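PDB 6M8V: flavin prenyltransferase UbiX from Methanocaldococcus jannaschii, which probably prenylates FMN, joining a dimethylallyl group from dimethylallyl phosphate to flavin N5 and C6 to make the prenyl-FMN cofactor of UbiD decarboxylases. Local coordinates for residues I4-G9 and N99-V104; S11-A16 and K42-I47; I116-E121 and I141-I146. All blocks are in the same frame, centred on the assembly; numbering follows the deposited sequence. Where two conformers were deposited one is given.

Contact 1: residues I4-G9 and N99-V104; sequences IVCITG and NLIVRV. With FMN (flavin mononucleotide), chain B; FMN (flavin mononucleotide), chain C; PO4 (phosphate ion), chain D.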
loop_
_atom_site.group_PDB
_atom_site.type_symbol
_atom_site.label_atom_id
_atom_site.label_comp_id
_atom_site.label_asym_id
_atom_site.label_seq_id
_atom_site.Cartn_x
_atom_site.Cartn_y
_atom_site.Cartn_z
ATOM N N ILE A 4 -29.078 -14.723 -13.194
ATOM C CA ILE A 4 -29.398 -15.025 -11.804
ATOM C C ILE A 4 -29.772 -13.719 -11.113
ATOM O O ILE A 4 -28.953 -12.797 -11.023
ATOM C CB ILE A 4 -28.220 -15.709 -11.089
ATOM C CG1 ILE A 4 -27.502 -16.686 -12.024
ATOM C CG2 ILE A 4 -28.689 -16.416 -9.824
ATOM C CD1 ILE A 4 -28.302 -17.925 -12.348
ATOM N N VAL A 5 -31.009 -13.628 -10.636
ATOM C CA VAL A 5 -31.478 -12.466 -9.893
ATOM C C VAL A 5 -31.482 -12.826 -8.415
ATOM O O VAL A 5 -32.128 -13.799 -8.007
ATOM C CB VAL A 5 -32.870 -12.015 -10.363
ATOM C CG1 VAL A 5 -33.403 -10.923 -9.450
ATOM C CG2 VAL A 5 -32.810 -11.527 -11.801
ATOM N N CYS A 6 -30.751 -12.051 -7.612
ATOM C CA CYS A 6 -30.604 -12.299 -6.183
ATOM C C CYS A 6 -31.151 -11.102 -5.421
ATOM O O CYS A 6 -30.649 -9.984 -5.579
ATOM C CB CYS A 6 -29.136 -12.541 -5.813
ATOM S SG CYS A 6 -28.261 -13.781 -6.820
ATOM N N ILE A 7 -32.160 -11.338 -4.587
ATOM C CA ILE A 7 -32.786 -10.297 -3.777
ATOM C C ILE A 7 -32.309 -10.460 -2.342
ATOM O O ILE A 7 -32.529 -11.507 -1.725
ATOM C CB ILE A 7 -34.321 -10.364 -3.845
ATOM C CG1 ILE A 7 -34.791 -10.623 -5.280
ATOM C CG2 ILE A 7 -34.931 -9.083 -3.285
ATOM C CD1 ILE A 7 -36.312 -10.637 -5.443
ATOM N N THR A 8 -31.678 -9.425 -1.800
ATOM C CA THR A 8 -31.219 -9.447 -0.417
ATOM C C THR A 8 -31.977 -8.408 0.399
ATOM O O THR A 8 -32.679 -7.546 -0.137
ATOM C CB THR A 8 -29.703 -9.211 -0.321
ATOM O OG1 THR A 8 -29.375 -7.906 -0.815
ATOM C CG2 THR A 8 -28.952 -10.259 -1.118
ATOM N N GLY A 9 -31.826 -8.507 1.716
ATOM C CA GLY A 9 -32.610 -7.704 2.633
ATOM C C GLY A 9 -32.204 -6.248 2.729
ATOM O O GLY A 9 -31.615 -5.825 3.722
ATOM N N ASN A 99 -24.050 -18.558 1.828
ATOM C CA ASN A 99 -25.363 -18.862 1.276
ATOM C C ASN A 99 -25.226 -18.983 -0.235
ATOM O O ASN A 99 -24.141 -18.792 -0.796
ATOM C CB ASN A 99 -26.402 -17.801 1.669
ATOM C CG ASN A 99 -25.998 -16.396 1.257
ATOM O OD1 ASN A 99 -25.523 -16.170 0.145
ATOM N ND2 ASN A 99 -26.194 -15.440 2.157
ATOM N N LEU A 100 -26.342 -19.288 -0.905
ATOM C CA LEU A 100 -26.281 -19.531 -2.342
ATOM C C LEU A 100 -26.033 -18.244 -3.123
ATOM O O LEU A 100 -25.349 -18.268 -4.151
ATOM C CB LEU A 100 -27.567 -20.208 -2.823
ATOM C CG LEU A 100 -27.593 -20.651 -4.296
ATOM C CD1 LEU A 100 -26.541 -21.714 -4.556
ATOM C CD2 LEU A 100 -28.975 -21.152 -4.737
ATOM N N ILE A 101 -26.565 -17.116 -2.646
ATOM C CA ILE A 101 -26.383 -15.849 -3.352
ATOM C C ILE A 101 -24.898 -15.503 -3.463
ATOM O O ILE A 101 -24.378 -15.268 -4.559
ATOM C CB ILE A 101 -27.179 -14.731 -2.657
ATOM C CG1 ILE A 101 -28.676 -14.897 -2.958
ATOM C CG2 ILE A 101 -26.680 -13.359 -3.109
ATOM C CD1 ILE A 101 -29.568 -13.879 -2.263
ATOM N N VAL A 102 -24.194 -15.470 -2.330
ATOM C CA VAL A 102 -22.777 -15.121 -2.352
ATOM C C VAL A 102 -21.976 -16.182 -3.095
ATOM O O VAL A 102 -20.989 -15.869 -3.771
ATOM C CB VAL A 102 -22.263 -14.910 -0.911
ATOM C CG1 VAL A 102 -20.805 -14.413 -0.907
ATOM C CG2 VAL A 102 -23.156 -13.939 -0.184
ATOM N N ARG A 103 -22.393 -17.447 -3.008
ATOM C CA ARG A 103 -21.680 -18.499 -3.721
ATOM C C ARG A 103 -21.749 -18.288 -5.232
ATOM O O ARG A 103 -20.736 -18.445 -5.927
ATOM C CB ARG A 103 -22.234 -19.872 -3.324
ATOM C CG ARG A 103 -21.727 -21.041 -4.168
ATOM C CD ARG A 103 -20.205 -21.243 -4.067
ATOM N NE ARG A 103 -19.787 -22.433 -4.809
ATOM C CZ ARG A 103 -18.525 -22.773 -5.063
ATOM N NH1 ARG A 103 -17.528 -22.015 -4.633
ATOM N NH2 ARG A 103 -18.256 -23.879 -5.751
ATOM N N VAL A 104 -22.919 -17.903 -5.763
ATOM C CA VAL A 104 -23.000 -17.691 -7.211
ATOM C C VAL A 104 -22.304 -16.396 -7.620
ATOM O O VAL A 104 -21.823 -16.280 -8.754
ATOM C CB VAL A 104 -24.458 -17.732 -7.723
ATOM C CG1 VAL A 104 -25.130 -19.061 -7.362
ATOM C CG2 VAL A 104 -25.267 -16.553 -7.218
HETATM N N1 FMN B . -29.410 -3.106 5.150
HETATM C C2 FMN B . -28.778 -2.348 4.187
HETATM O O2 FMN B . -27.581 -2.522 4.029
HETATM N N3 FMN B . -29.464 -1.413 3.419
HETATM C C4 FMN B . -30.829 -1.257 3.628
HETATM O O4 FMN B . -31.507 -0.455 2.979
HETATM C C4A FMN B . -31.465 -2.021 4.596
HETATM N N5 FMN B . -32.811 -1.840 4.786
HETATM C C5A FMN B . -33.462 -2.585 5.735
HETATM C C6 FMN B . -34.819 -2.386 5.903
HETATM C C7 FMN B . -35.499 -3.120 6.854
HETATM C C7M FMN B . -36.965 -2.900 7.023
HETATM C C8 FMN B . -34.828 -4.053 7.634
HETATM C C8M FMN B . -35.592 -4.839 8.654
HETATM C C9 FMN B . -33.461 -4.255 7.466
HETATM C C9A FMN B . -32.774 -3.516 6.510
HETATM N N10 FMN B . -31.416 -3.704 6.322
HETATM C C10 FMN B . -30.762 -2.947 5.364
HETATM C "C1'" FMN B . -30.657 -4.699 7.163
HETATM C "C2'" FMN B . -30.342 -5.986 6.409
HETATM O "O2'" FMN B . -31.542 -6.630 6.044
HETATM C "C3'" FMN B . -29.515 -6.944 7.253
HETATM O "O3'" FMN B . -28.169 -6.515 7.289
HETATM C "C4'" FMN B . -29.625 -8.377 6.730
HETATM O "O4'" FMN B . -28.816 -9.221 7.515
HETATM C "C5'" FMN B . -29.239 -8.528 5.262
HETATM O "O5'" FMN B . -29.156 -9.907 4.957
HETATM P P FMN B . -29.253 -10.457 3.441
HETATM O O1P FMN B . -30.623 -10.160 2.902
HETATM O O2P FMN B . -28.232 -9.727 2.601
HETATM O O3P FMN B . -28.979 -11.940 3.417
HETATM N N1 FMN C . -17.274 -24.466 -2.041
HETATM C C2 FMN C . -15.936 -24.327 -2.343
HETATM O O2 FMN C . -15.385 -23.294 -1.998
HETATM N N3 FMN C . -15.227 -25.316 -3.016
HETATM C C4 FMN C . -15.894 -26.478 -3.380
HETATM O O4 FMN C . -15.330 -27.404 -3.971
HETATM C C4A FMN C . -17.241 -26.618 -3.076
HETATM N N5 FMN C . -17.875 -27.774 -3.453
HETATM C C5A FMN C . -19.205 -27.936 -3.162
HETATM C C6 FMN C . -19.819 -29.112 -3.551
HETATM C C7 FMN C . -21.159 -29.300 -3.273
HETATM C C7M FMN C . -21.810 -30.575 -3.693
HETATM C C8 FMN C . -21.883 -28.320 -2.607
HETATM C C8M FMN C . -23.333 -28.554 -2.315
HETATM C C9 FMN C . -21.266 -27.136 -2.215
HETATM C C9A FMN C . -19.918 -26.943 -2.494
HETATM N N10 FMN C . -19.282 -25.776 -2.109
HETATM C C10 FMN C . -17.940 -25.615 -2.408
HETATM C "C1'" FMN C . -20.046 -24.687 -1.397
HETATM C "C2'" FMN C . -19.752 -24.645 0.098
HETATM O "O2'" FMN C . -20.160 -25.855 0.698
HETATM C "C3'" FMN C . -20.476 -23.496 0.782
HETATM O "O3'" FMN C . -19.810 -22.279 0.513
HETATM C "C4'" FMN C . -20.600 -23.738 2.286
HETATM O "O4'" FMN C . -21.241 -22.635 2.884
HETATM C "C5'" FMN C . -19.266 -23.985 2.983
HETATM O "O5'" FMN C . -19.475 -23.964 4.382
HETATM P P FMN C . -18.439 -24.650 5.414
HETATM O O1P FMN C . -18.429 -26.133 5.181
HETATM O O2P FMN C . -17.058 -24.105 5.138
HETATM O O3P FMN C . -18.847 -24.334 6.832
HETATM P P PO4 D . -16.870 -26.061 -8.636
HETATM O O1 PO4 D . -18.196 -26.608 -8.157
HETATM O O2 PO4 D . -16.213 -27.035 -9.588
HETATM O O3 PO4 D . -17.089 -24.749 -9.356
HETATM O O4 PO4 D . -15.978 -25.846 -7.435
#

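Contact 2: residues S11-A16 and K42-I47; sequences SGVIYA and KEELDI. With FMN (flavin mononucleotide), chain B.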
loop_
_atom_site.group_PDB
_atom_site.type_symbol
_atom_site.label_atom_id
_atom_site.label_comp_id
_atom_site.label_asym_id
_atom_site.label_seq_id
_atom_site.Cartn_x
_atom_site.Cartn_y
_atom_site.Cartn_z
ATOM N N SER A 11 -33.764 -2.103 1.526
ATOM C CA SER A 11 -34.912 -1.376 1.006
ATOM C C SER A 11 -34.813 -1.237 -0.508
ATOM O O SER A 11 -33.721 -1.170 -1.080
ATOM C CB SER A 11 -35.011 0.005 1.656
ATOM O OG SER A 11 -36.222 0.650 1.291
ATOM N N GLY A 12 -35.965 -1.201 -1.160
ATOM C CA GLY A 12 -36.020 -1.065 -2.595
ATOM C C GLY A 12 -36.182 -2.353 -3.362
ATOM O O GLY A 12 -35.718 -2.434 -4.505
ATOM N N VAL A 13 -36.822 -3.367 -2.776
ATOM C CA VAL A 13 -37.091 -4.601 -3.502
ATOM C C VAL A 13 -38.023 -4.391 -4.685
ATOM O O VAL A 13 -38.143 -5.285 -5.531
ATOM C CB VAL A 13 -37.678 -5.667 -2.554
ATOM C CG1 VAL A 13 -36.588 -6.229 -1.648
ATOM C CG2 VAL A 13 -38.816 -5.082 -1.730
ATOM N N ILE A 14 -38.682 -3.231 -4.771
ATOM C CA ILE A 14 -39.497 -2.920 -5.944
ATOM C C ILE A 14 -38.652 -2.937 -7.211
ATOM O O ILE A 14 -39.145 -3.288 -8.289
ATOM C CB ILE A 14 -40.210 -1.565 -5.761
ATOM C CG1 ILE A 14 -41.154 -1.293 -6.932
ATOM C CG2 ILE A 14 -39.198 -0.436 -5.600
ATOM C CD1 ILE A 14 -42.007 -0.065 -6.741
ATOM N N TYR A 15 -37.370 -2.569 -7.107
ATOM C CA TYR A 15 -36.486 -2.667 -8.261
ATOM C C TYR A 15 -36.374 -4.106 -8.740
ATOM O O TYR A 15 -36.396 -4.370 -9.946
ATOM C CB TYR A 15 -35.097 -2.124 -7.923
ATOM C CG TYR A 15 -35.014 -0.642 -7.650
ATOM C CD1 TYR A 15 -35.327 0.288 -8.631
ATOM C CD2 TYR A 15 -34.570 -0.171 -6.419
ATOM C CE1 TYR A 15 -35.232 1.647 -8.379
ATOM C CE2 TYR A 15 -34.469 1.183 -6.164
ATOM C CZ TYR A 15 -34.802 2.085 -7.148
ATOM O OH TYR A 15 -34.696 3.430 -6.894
ATOM N N ALA A 16 -36.246 -5.052 -7.807
ATOM C CA ALA A 16 -36.134 -6.456 -8.193
ATOM C C ALA A 16 -37.428 -6.962 -8.818
ATOM O O ALA A 16 -37.398 -7.736 -9.783
ATOM C CB ALA A 16 -35.755 -7.305 -6.980
ATOM N N LYS A 42 -42.544 -8.446 1.949
ATOM C CA LYS A 42 -43.830 -8.388 2.638
ATOM C C LYS A 42 -44.099 -6.992 3.190
ATOM O O LYS A 42 -45.217 -6.477 3.076
ATOM C CB LYS A 42 -43.863 -9.431 3.758
ATOM C CG LYS A 42 -44.944 -9.231 4.814
ATOM C CD LYS A 42 -46.351 -9.163 4.232
ATOM C CE LYS A 42 -46.819 -10.516 3.723
ATOM N NZ LYS A 42 -47.757 -10.370 2.575
ATOM N N GLU A 43 -43.084 -6.358 3.778
ATOM C CA GLU A 43 -43.300 -5.072 4.431
ATOM C C GLU A 43 -43.426 -3.935 3.425
ATOM O O GLU A 43 -44.268 -3.048 3.596
ATOM C CB GLU A 43 -42.166 -4.787 5.414
ATOM C CG GLU A 43 -42.459 -3.645 6.375
ATOM C CD GLU A 43 -43.420 -4.040 7.482
ATOM O OE1 GLU A 43 -43.908 -5.194 7.478
ATOM O OE2 GLU A 43 -43.686 -3.193 8.360
ATOM N N GLU A 44 -42.608 -3.941 2.377
ATOM C CA GLU A 44 -42.563 -2.825 1.441
ATOM C C GLU A 44 -43.515 -2.989 0.266
ATOM O O GLU A 44 -43.980 -1.985 -0.286
ATOM C CB GLU A 44 -41.137 -2.634 0.906
ATOM C CG GLU A 44 -40.157 -2.047 1.915
ATOM C CD GLU A 44 -38.827 -1.652 1.286
ATOM O OE1 GLU A 44 -38.586 -1.993 0.106
ATOM O OE2 GLU A 44 -38.020 -0.996 1.974
ATOM N N LEU A 45 -43.797 -4.219 -0.148
ATOM C CA LEU A 45 -44.671 -4.465 -1.285
ATOM C C LEU A 45 -46.033 -5.011 -0.875
ATOM O O LEU A 45 -46.891 -5.211 -1.742
ATOM C CB LEU A 45 -43.989 -5.423 -2.269
ATOM C CG LEU A 45 -42.697 -4.878 -2.885
ATOM C CD1 LEU A 45 -42.083 -5.865 -3.867
ATOM C CD2 LEU A 45 -42.958 -3.540 -3.558
ATOM N N ASP A 46 -46.245 -5.258 0.422
ATOM C CA ASP A 46 -47.530 -5.710 0.968
ATOM C C ASP A 46 -48.070 -6.927 0.223
ATOM O O ASP A 46 -49.280 -7.159 0.166
ATOM C CB ASP A 46 -48.556 -4.575 0.985
ATOM C CG ASP A 46 -48.247 -3.530 2.044
ATOM O OD1 ASP A 46 -48.291 -2.324 1.726
ATOM O OD2 ASP A 46 -47.945 -3.920 3.194
ATOM N N ILE A 47 -47.165 -7.712 -0.351
ATOM C CA ILE A 47 -47.493 -8.983 -0.975
ATOM C C ILE A 47 -46.578 -10.038 -0.378
ATOM O O ILE A 47 -45.465 -9.741 0.066
ATOM C CB ILE A 47 -47.341 -8.936 -2.511
ATOM C CG1 ILE A 47 -45.906 -8.568 -2.890
ATOM C CG2 ILE A 47 -48.329 -7.954 -3.114
ATOM C CD1 ILE A 47 -45.533 -8.931 -4.310
HETATM N N1 FMN B . -29.410 -3.106 5.150
HETATM C C2 FMN B . -28.778 -2.348 4.187
HETATM O O2 FMN B . -27.581 -2.522 4.029
HETATM N N3 FMN B . -29.464 -1.413 3.419
HETATM C C4 FMN B . -30.829 -1.257 3.628
HETATM O O4 FMN B . -31.507 -0.455 2.979
HETATM C C4A FMN B . -31.465 -2.021 4.596
HETATM N N5 FMN B . -32.811 -1.840 4.786
HETATM C C5A FMN B . -33.462 -2.585 5.735
HETATM C C6 FMN B . -34.819 -2.386 5.903
HETATM C C7 FMN B . -35.499 -3.120 6.854
HETATM C C7M FMN B . -36.965 -2.900 7.023
HETATM C C8 FMN B . -34.828 -4.053 7.634
HETATM C C8M FMN B . -35.592 -4.839 8.654
HETATM C C9 FMN B . -33.461 -4.255 7.466
HETATM C C9A FMN B . -32.774 -3.516 6.510
HETATM N N10 FMN B . -31.416 -3.704 6.322
HETATM C C10 FMN B . -30.762 -2.947 5.364
HETATM C "C1'" FMN B . -30.657 -4.699 7.163
HETATM C "C2'" FMN B . -30.342 -5.986 6.409
HETATM O "O2'" FMN B . -31.542 -6.630 6.044
HETATM C "C3'" FMN B . -29.515 -6.944 7.253
HETATM O "O3'" FMN B . -28.169 -6.515 7.289
HETATM C "C4'" FMN B . -29.625 -8.377 6.730
HETATM O "O4'" FMN B . -28.816 -9.221 7.515
HETATM C "C5'" FMN B . -29.239 -8.528 5.262
HETATM O "O5'" FMN B . -29.156 -9.907 4.957
HETATM P P FMN B . -29.253 -10.457 3.441
HETATM O O1P FMN B . -30.623 -10.160 2.902
HETATM O O2P FMN B . -28.232 -9.727 2.601
HETATM O O3P FMN B . -28.979 -11.940 3.417
HETATM O O HOH W 1 -39.405 -1.858 -2.646
#

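Contact 3: residues I116-E121 and I141-I146; sequences IIMPRE and IVMPPI. With FMN (flavin mononucleotide), chain B; PO4 (phosphate ion), chain E.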
loop_
_atom_site.group_PDB
_atom_site.type_symbol
_atom_site.label_atom_id
_atom_site.label_comp_id
_atom_site.label_asym_id
_atom_site.label_seq_id
_atom_site.Cartn_x
_atom_site.Cartn_y
_atom_site.Cartn_z
ATOM N N ILE A 116 -23.408 -7.941 -11.484
ATOM C CA ILE A 116 -23.970 -6.624 -11.205
ATOM C C ILE A 116 -24.476 -6.619 -9.773
ATOM O O ILE A 116 -25.254 -7.497 -9.385
ATOM C CB ILE A 116 -25.119 -6.283 -12.169
ATOM C CG1 ILE A 116 -24.653 -6.352 -13.626
ATOM C CG2 ILE A 116 -25.720 -4.921 -11.816
ATOM C CD1 ILE A 116 -25.791 -6.218 -14.635
ATOM N N ILE A 117 -24.057 -5.626 -8.993
ATOM C CA ILE A 117 -24.534 -5.462 -7.624
ATOM C C ILE A 117 -25.089 -4.056 -7.479
ATOM O O ILE A 117 -24.539 -3.101 -8.035
ATOM C CB ILE A 117 -23.425 -5.725 -6.582
ATOM C CG1 ILE A 117 -22.262 -4.757 -6.772
ATOM C CG2 ILE A 117 -22.922 -7.156 -6.693
ATOM C CD1 ILE A 117 -21.302 -4.720 -5.595
ATOM N N MET A 118 -26.182 -3.930 -6.727
ATOM C CA MET A 118 -26.884 -2.659 -6.540
ATOM C C MET A 118 -27.002 -2.360 -5.052
ATOM O O MET A 118 -28.076 -2.520 -4.454
ATOM C CB MET A 118 -28.260 -2.708 -7.207
ATOM C CG MET A 118 -28.199 -3.322 -8.594
ATOM S SD MET A 118 -29.657 -3.018 -9.595
ATOM C CE MET A 118 -29.628 -1.233 -9.752
ATOM N N PRO A 119 -25.918 -1.913 -4.417
ATOM C CA PRO A 119 -25.961 -1.660 -2.969
ATOM C C PRO A 119 -26.857 -0.472 -2.641
ATOM O O PRO A 119 -26.721 0.606 -3.222
ATOM C CB PRO A 119 -24.495 -1.383 -2.615
ATOM C CG PRO A 119 -23.897 -0.896 -3.888
ATOM C CD PRO A 119 -24.593 -1.625 -4.995
ATOM N N ARG A 120 -27.774 -0.678 -1.697
ATOM C CA ARG A 120 -28.764 0.322 -1.301
ATOM C C ARG A 120 -28.491 0.723 0.143
ATOM O O ARG A 120 -28.780 -0.041 1.073
ATOM C CB ARG A 120 -30.186 -0.222 -1.455
ATOM C CG ARG A 120 -31.232 0.766 -2.014
ATOM C CD ARG A 120 -31.461 2.000 -1.122
ATOM N NE ARG A 120 -31.498 1.680 0.300
ATOM C CZ ARG A 120 -31.517 2.582 1.276
ATOM N NH1 ARG A 120 -31.506 3.877 0.994
ATOM N NH2 ARG A 120 -31.527 2.182 2.543
ATOM N N GLU A 121 -27.946 1.920 0.324
ATOM C CA GLU A 121 -27.631 2.448 1.640
ATOM C C GLU A 121 -27.407 3.944 1.505
ATOM O O GLU A 121 -27.003 4.428 0.443
ATOM C CB GLU A 121 -26.390 1.772 2.242
ATOM C CG GLU A 121 -26.110 2.151 3.692
ATOM C CD GLU A 121 -27.353 2.038 4.565
ATOM O OE1 GLU A 121 -28.114 3.029 4.657
ATOM O OE2 GLU A 121 -27.568 0.958 5.158
ATOM N N ILE A 141 -19.789 -4.846 -11.795
ATOM C CA ILE A 141 -20.434 -3.580 -12.115
ATOM C C ILE A 141 -21.182 -3.114 -10.872
ATOM O O ILE A 141 -22.223 -3.672 -10.514
ATOM C CB ILE A 141 -21.367 -3.711 -13.328
ATOM C CG1 ILE A 141 -20.564 -4.063 -14.586
ATOM C CG2 ILE A 141 -22.131 -2.416 -13.559
ATOM C CD1 ILE A 141 -20.793 -5.464 -15.101
ATOM N N VAL A 142 -20.653 -2.096 -10.206
ATOM C CA VAL A 142 -21.203 -1.626 -8.941
ATOM C C VAL A 142 -22.197 -0.518 -9.256
ATOM O O VAL A 142 -21.822 0.555 -9.737
ATOM C CB VAL A 142 -20.102 -1.144 -7.990
ATOM C CG1 VAL A 142 -20.720 -0.561 -6.732
ATOM C CG2 VAL A 142 -19.161 -2.300 -7.644
ATOM N N MET A 143 -23.470 -0.772 -8.967
ATOM C CA MET A 143 -24.564 0.024 -9.512
ATOM C C MET A 143 -25.629 0.282 -8.448
ATOM O O MET A 143 -26.744 -0.233 -8.536
ATOM C CB MET A 143 -25.168 -0.701 -10.716
ATOM C CG MET A 143 -25.853 0.191 -11.697
ATOM S SD MET A 143 -26.443 -0.786 -13.079
ATOM C CE MET A 143 -27.016 0.523 -14.153
ATOM N N PRO A 144 -25.313 1.093 -7.443
ATOM C CA PRO A 144 -26.357 1.488 -6.478
ATOM C C PRO A 144 -27.512 2.164 -7.194
ATOM O O PRO A 144 -27.299 2.928 -8.149
ATOM C CB PRO A 144 -25.635 2.467 -5.534
ATOM C CG PRO A 144 -24.336 2.797 -6.202
ATOM C CD PRO A 144 -23.995 1.649 -7.093
ATOM N N PRO A 145 -28.748 1.899 -6.776
ATOM C CA PRO A 145 -29.902 2.492 -7.472
ATOM C C PRO A 145 -29.997 3.986 -7.218
ATOM O O PRO A 145 -30.563 4.426 -6.213
ATOM C CB PRO A 145 -31.099 1.732 -6.888
ATOM C CG PRO A 145 -30.643 1.303 -5.515
ATOM C CD PRO A 145 -29.147 1.064 -5.626
ATOM N N ILE A 146 -29.422 4.771 -8.123
ATOM C CA ILE A 146 -29.380 6.223 -7.992
ATOM C C ILE A 146 -30.098 6.825 -9.194
ATOM O O ILE A 146 -29.472 7.086 -10.234
ATOM C CB ILE A 146 -27.936 6.731 -7.880
ATOM C CG1 ILE A 146 -27.169 5.880 -6.864
ATOM C CG2 ILE A 146 -27.923 8.185 -7.463
ATOM C CD1 ILE A 146 -25.719 6.253 -6.708
HETATM N N1 FMN B . -29.410 -3.106 5.150
HETATM C C2 FMN B . -28.778 -2.348 4.187
HETATM O O2 FMN B . -27.581 -2.522 4.029
HETATM N N3 FMN B . -29.464 -1.413 3.419
HETATM C C4 FMN B . -30.829 -1.257 3.628
HETATM O O4 FMN B . -31.507 -0.455 2.979
HETATM C C4A FMN B . -31.465 -2.021 4.596
HETATM N N5 FMN B . -32.811 -1.840 4.786
HETATM C C5A FMN B . -33.462 -2.585 5.735
HETATM C C6 FMN B . -34.819 -2.386 5.903
HETATM C C7 FMN B . -35.499 -3.120 6.854
HETATM C C7M FMN B . -36.965 -2.900 7.023
HETATM C C8 FMN B . -34.828 -4.053 7.634
HETATM C C8M FMN B . -35.592 -4.839 8.654
HETATM C C9 FMN B . -33.461 -4.255 7.466
HETATM C C9A FMN B . -32.774 -3.516 6.510
HETATM N N10 FMN B . -31.416 -3.704 6.322
HETATM C C10 FMN B . -30.762 -2.947 5.364
HETATM C "C1'" FMN B . -30.657 -4.699 7.163
HETATM C "C2'" FMN B . -30.342 -5.986 6.409
HETATM O "O2'" FMN B . -31.542 -6.630 6.044
HETATM C "C3'" FMN B . -29.515 -6.944 7.253
HETATM O "O3'" FMN B . -28.169 -6.515 7.289
HETATM C "C4'" FMN B . -29.625 -8.377 6.730
HETATM O "O4'" FMN B . -28.816 -9.221 7.515
HETATM C "C5'" FMN B . -29.239 -8.528 5.262
HETATM O "O5'" FMN B . -29.156 -9.907 4.957
HETATM P P FMN B . -29.253 -10.457 3.441
HETATM O O1P FMN B . -30.623 -10.160 2.902
HETATM O O2P FMN B . -28.232 -9.727 2.601
HETATM O O3P FMN B . -28.979 -11.940 3.417
HETATM P P PO4 E . -31.400 3.259 6.463
HETATM O O1 PO4 E . -32.379 2.360 7.185
HETATM O O2 PO4 E . -32.123 4.433 5.842
HETATM O O3 PO4 E . -30.371 3.782 7.441
HETATM O O4 PO4 E . -30.719 2.453 5.381
#

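Contact 1: residues I4-G9 and N99-V104
I101 reaches from the first turn of helix 100-110 onto strand 2-7, and its branches straddle C6: CG1 and CG2 both lie 3.7 Å from C6 CB. The tip, I101 CD1, touches T8 CG2 at 3.8 Å, the two side chains crossing obliquely. One turn later V104 CG2 meets C6 SG at 4.1 Å and, more loosely, I4 CG2. Small C6 lets the helix come close, while branched I101 and V104 fill the space between the backbones. The side chains meet through apolar packing, and I101 CD1 also lies on I7 O; the axes of 100-104 and 4-7 approach to 9.4 Å, their directions 137° apart. N99 caps the helix: its OD1 takes the V102 N-H almost along the C=O axis at 2.9 Å. T8 puts its methyl beside its own backbone N, facing I101, and its hydroxyl bonds instead to P83 O and S85 N. Just beyond, G9 N gives a very short bond of 2.4 Å to FMN O1P, and G9 O accepts from the ribityl O2', which sits where a side chain would otherwise stand. Across the helix, R103 lays one guanidinium face over N1 of a second FMN and forms a salt bridge with E121 of a neighbouring subunit. Helix 100-110 packed on strand 2-7 of a parallel sheet, whose T8-G9 turn holds the FMN phosphate, fits the Rossmann-like fold of this flavoprotein family.

Contact 2: residues S11-A16 and K42-I47
S11 OG is gripped by three bonds: it donates to E44 OE2 at 2.5 Å, accepts from F149 N of a neighbouring subunit, and has a weak bond with Y150 N of that subunit. E44 OE1 has two partners, G12 N at 3.0 Å and a water that donates to it at 2.9 Å. In this Rossmann-like flavoprotein the carboxylate thus holds the turn before helix 13-22 directly and the helix's first turn, at I14 N, through one water. OE1 and OE2 each receive their protein donor on the syn lone pair, the side facing the other oxygen; glutamate suits the place because its chain, extended beyond CG, carries the group across from helix 35-45. S11 OG stands anti to its backbone N (chi1 -172°), which turns it to E44. The N-terminal end of helix 13-22 probably helps to stabilise the negative charge of E44. G12 has a positive phi of 97°, where a CB would press on the preceding carbonyl. Beside the polar cluster L45 covers the helix start, CD1 on V13 CG2 and CD2 on I14 CB, each 4.0 Å away. With its side chain held by E44, S11 points its backbone N at flavin O4, 3.1 Å away.

Contact 3: residues I116-E121 and I141-I146
Strands 114-119 and 141-142 run parallel, I116 beside I141 and I117 beside V142, with I117 N giving a bond of 3.1 Å to I141 O and I117 O accepting from M143 N at 2.7 Å. They are the two strands of a beta-alpha-beta crossover through helix 126-137 in the Rossmann-like sheet; 141-142 is an outermost strand within the chain, and V142 bonds onward to a neighbouring subunit. I117 and V142 run alongside each other on one face, with I117 CD1 on V142 CG2 at 3.8 Å; branched chains suit this face, covered by M132, L135 and S136 of that helix. On the other face I170 and L171 of helix 156-171 pack on I116. Flexible M118 bends at chi3 and curls round M143 O, its CE 3.3 Å from it. Beyond the bridges come prolines, which lack the N-H to continue the pairing: P119 and P144 cross obliquely, CD to CD at 3.9 Å, and P145 CG rests on R120 CG at 3.6 Å. R120, bent at chi2 and chi3, turns its guanidinium edge to the flavin; its O accepts from FMN N3, and NH2 points almost straight (175°) at flavin O4, 2.7 Å away.

In the fold
One FMN is shared by all three contacts, each reaching it from the end of a strand or the start of a helix. G9 of contact 1 holds the phosphate and ribityl end, whereas S11 N of contact 2 and R120 NH2 of contact 3 converge on flavin O4. Contacts 1 and 2 join directly, I7 CG2 packing on V13 CG1 at 3.7 Å, as strand 2-7 leads into helix 13-22. Contacts 2 and 3 meet where S11 O lies 3.3 Å from R120 CG and Y15 CE2 3.5 Å from P145 CB. Contacts 1 and 3, with centres about 14 Å apart, do not touch, but both reach the same parallel sheet, through strands 2-7 and 114-119.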